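Local coordinates for polyamine export protein (Haemophilus ducreyi, PDB 2P4P) that may export the polyamines cadaverine and putrescine from the cytoplasm, the domain here being its CorC_HlyC transporter-associated domain, at residues D69-F73 against R74-L78. Numbering follows the deposited sequence.
Sequences DTENF and RIDQL
Asp69 O takes two backbone N-H groups from the facing strand: Asp76 N at 2.9 Å and, more weakly, Gln77 N at 3.3 Å. One residue set opposite two is the signature of a classic beta bulge, here in the hairpin of strands 66-71 and 74-81. Asp69 N returns a bond to Gln77 O, while nearer the tip Glu71 and Arg74 pair through both their backbones and close a type I' turn over Asn72 and Phe73.

The bulge brings Asp76 round beside Asp69. With its CG anti to the backbone N (chi1 173°), Asp76 reaches across until its OD2 stands 2.6 Å from Asp69 OD1, the two carboxylate planes at right angles. Gln77, its chain extended, lays NE2 against Asp69 OD2 at 3.0 Å in a nearly straight bond, meeting the oxygen on its syn side but 34° out of the carboxylate plane; the same NE2 also bonds to Ile68 O of the second subunit. Glu71 leans its CG on Asp76 CB at 3.5 Å, and its OE1 comes 3.3 Å from Asp76 OD1, so three acids crowd one face of the hairpin.

Behind them Ile75 turns the other way, onto Met44 and Met45 of helix 40-48. Asp69, Thr70 and Glu71 belong to a magnesium site observed for this protein; the ion about 4 Å from the Asp69 side chain is not directly ligated by it here. Asp69 packs on Asp69 of the second subunit, whose dimethylated lysines lie against Glu71 and Asp76. Acids gathered so closely would probably be unfavourable without compensating positive charge, consistent with a site for a divalent cation.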
loop_
_atom_site.group_PDB
_atom_site.type_symbol
_atom_site.label_atom_id
_atom_site.label_comp_id
_atom_site.label_asym_id
_atom_site.label_seq_id
_atom_site.Cartn_x
_atom_site.Cartn_y
_atom_site.Cartn_z
ATOM N N ASP A 69 4.222 -0.040 5.012
ATOM C CA ASP A 69 5.383 0.662 5.534
ATOM C C ASP A 69 5.529 0.547 7.061
ATOM O O ASP A 69 4.550 0.354 7.789
ATOM C CB ASP A 69 5.364 2.118 5.064
ATOM C CG ASP A 69 4.373 2.976 5.828
ATOM O OD1 ASP A 69 4.838 3.836 6.595
ATOM O OD2 ASP A 69 3.143 2.811 5.673
ATOM N N THR A 70 6.770 0.652 7.521
ATOM C CA THR A 70 7.057 0.775 8.932
ATOM C C THR A 70 7.494 2.225 9.213
ATOM O O THR A 70 7.993 2.929 8.324
ATOM C CB THR A 70 8.150 -0.221 9.427
ATOM O OG1 THR A 70 9.417 0.117 8.848
ATOM C CG2 THR A 70 7.783 -1.691 9.083
ATOM N N GLU A 71 7.224 2.681 10.424
ATOM C CA GLU A 71 7.772 3.928 10.907
ATOM C C GLU A 71 7.833 3.883 12.429
ATOM O O GLU A 71 6.950 3.294 13.086
ATOM C CB GLU A 71 7.004 5.137 10.372
ATOM C CG GLU A 71 5.627 5.396 10.983
ATOM C CD GLU A 71 5.263 6.873 10.993
ATOM O OE1 GLU A 71 4.053 7.196 11.051
ATOM O OE2 GLU A 71 6.185 7.717 10.948
ATOM N N ASN A 72 8.909 4.456 12.975
ATOM C CA ASN A 72 9.098 4.494 14.406
ATOM C C ASN A 72 9.089 3.083 14.979
ATOM O O ASN A 72 8.567 2.838 16.064
ATOM C CB ASN A 72 8.059 5.415 15.059
ATOM C CG ASN A 72 8.306 6.885 14.749
ATOM O OD1 ASN A 72 9.455 7.330 14.605
ATOM N ND2 ASN A 72 7.220 7.657 14.642
ATOM N N PHE A 73 9.662 2.163 14.196
ATOM C CA PHE A 73 9.833 0.748 14.568
ATOM C C PHE A 73 8.545 -0.057 14.778
ATOM O O PHE A 73 8.533 -1.063 15.482
ATOM C CB PHE A 73 10.859 0.631 15.711
ATOM C CG PHE A 73 12.067 1.491 15.483
ATOM C CD1 PHE A 73 12.972 1.186 14.461
ATOM C CD2 PHE A 73 12.261 2.653 16.226
ATOM C CE1 PHE A 73 14.078 2.012 14.216
ATOM C CE2 PHE A 73 13.362 3.472 15.985
ATOM C CZ PHE A 73 14.269 3.142 14.982
ATOM N N ARG A 74 7.481 0.405 14.124
ATOM C CA ARG A 74 6.180 -0.233 14.140
ATOM C C ARG A 74 5.672 -0.339 12.728
ATOM O O ARG A 74 6.136 0.400 11.835
ATOM C CB ARG A 74 5.187 0.621 14.943
ATOM C CG ARG A 74 5.624 0.929 16.387
ATOM C CD ARG A 74 5.805 -0.350 17.189
ATOM N NE ARG A 74 4.583 -0.784 17.878
ATOM C CZ ARG A 74 4.243 -2.059 18.076
ATOM N NH1 ARG A 74 5.001 -3.043 17.597
ATOM N NH2 ARG A 74 3.117 -2.353 18.720
ATOM N N ILE A 75 4.686 -1.216 12.538
ATOM C CA ILE A 75 3.949 -1.309 11.291
ATOM C C ILE A 75 3.015 -0.110 11.287
ATOM O O ILE A 75 2.171 0.052 12.182
ATOM C CB ILE A 75 3.190 -2.668 11.155
ATOM C CG1 ILE A 75 4.211 -3.820 11.134
ATOM C CG2 ILE A 75 2.273 -2.651 9.938
ATOM C CD1 ILE A 75 3.644 -5.247 11.168
ATOM N N ASP A 76 3.230 0.775 10.325
ATOM C CA ASP A 76 2.496 2.035 10.208
ATOM C C ASP A 76 1.200 1.795 9.392
ATOM O O ASP A 76 0.084 2.136 9.844
ATOM C CB ASP A 76 3.440 3.062 9.558
ATOM C CG ASP A 76 2.778 4.371 9.218
ATOM O OD1 ASP A 76 1.983 4.900 10.026
ATOM O OD2 ASP A 76 3.093 4.905 8.138
ATOM N N GLN A 77 1.364 1.210 8.208
ATOM C CA GLN A 77 0.228 0.825 7.347
ATOM C C GLN A 77 0.356 -0.580 6.814
ATOM O O GLN A 77 1.447 -1.017 6.471
ATOM C CB GLN A 77 0.106 1.757 6.154
ATOM C CG GLN A 77 -0.330 3.140 6.519
ATOM C CD GLN A 77 -0.393 4.040 5.315
ATOM O OE1 GLN A 77 -1.444 4.545 4.974
ATOM N NE2 GLN A 77 0.729 4.227 4.661
ATOM N N LEU A 78 -0.779 -1.265 6.695
ATOM C CA LEU A 78 -0.835 -2.580 6.107
ATOM C C LEU A 78 -2.007 -2.679 5.124
ATOM O O LEU A 78 -2.928 -1.870 5.149
ATOM C CB LEU A 78 -1.007 -3.640 7.194
ATOM C CG LEU A 78 -2.233 -3.422 8.089
ATOM C CD1 LEU A 78 -3.155 -4.647 8.087
ATOM C CD2 LEU A 78 -1.816 -2.994 9.506
#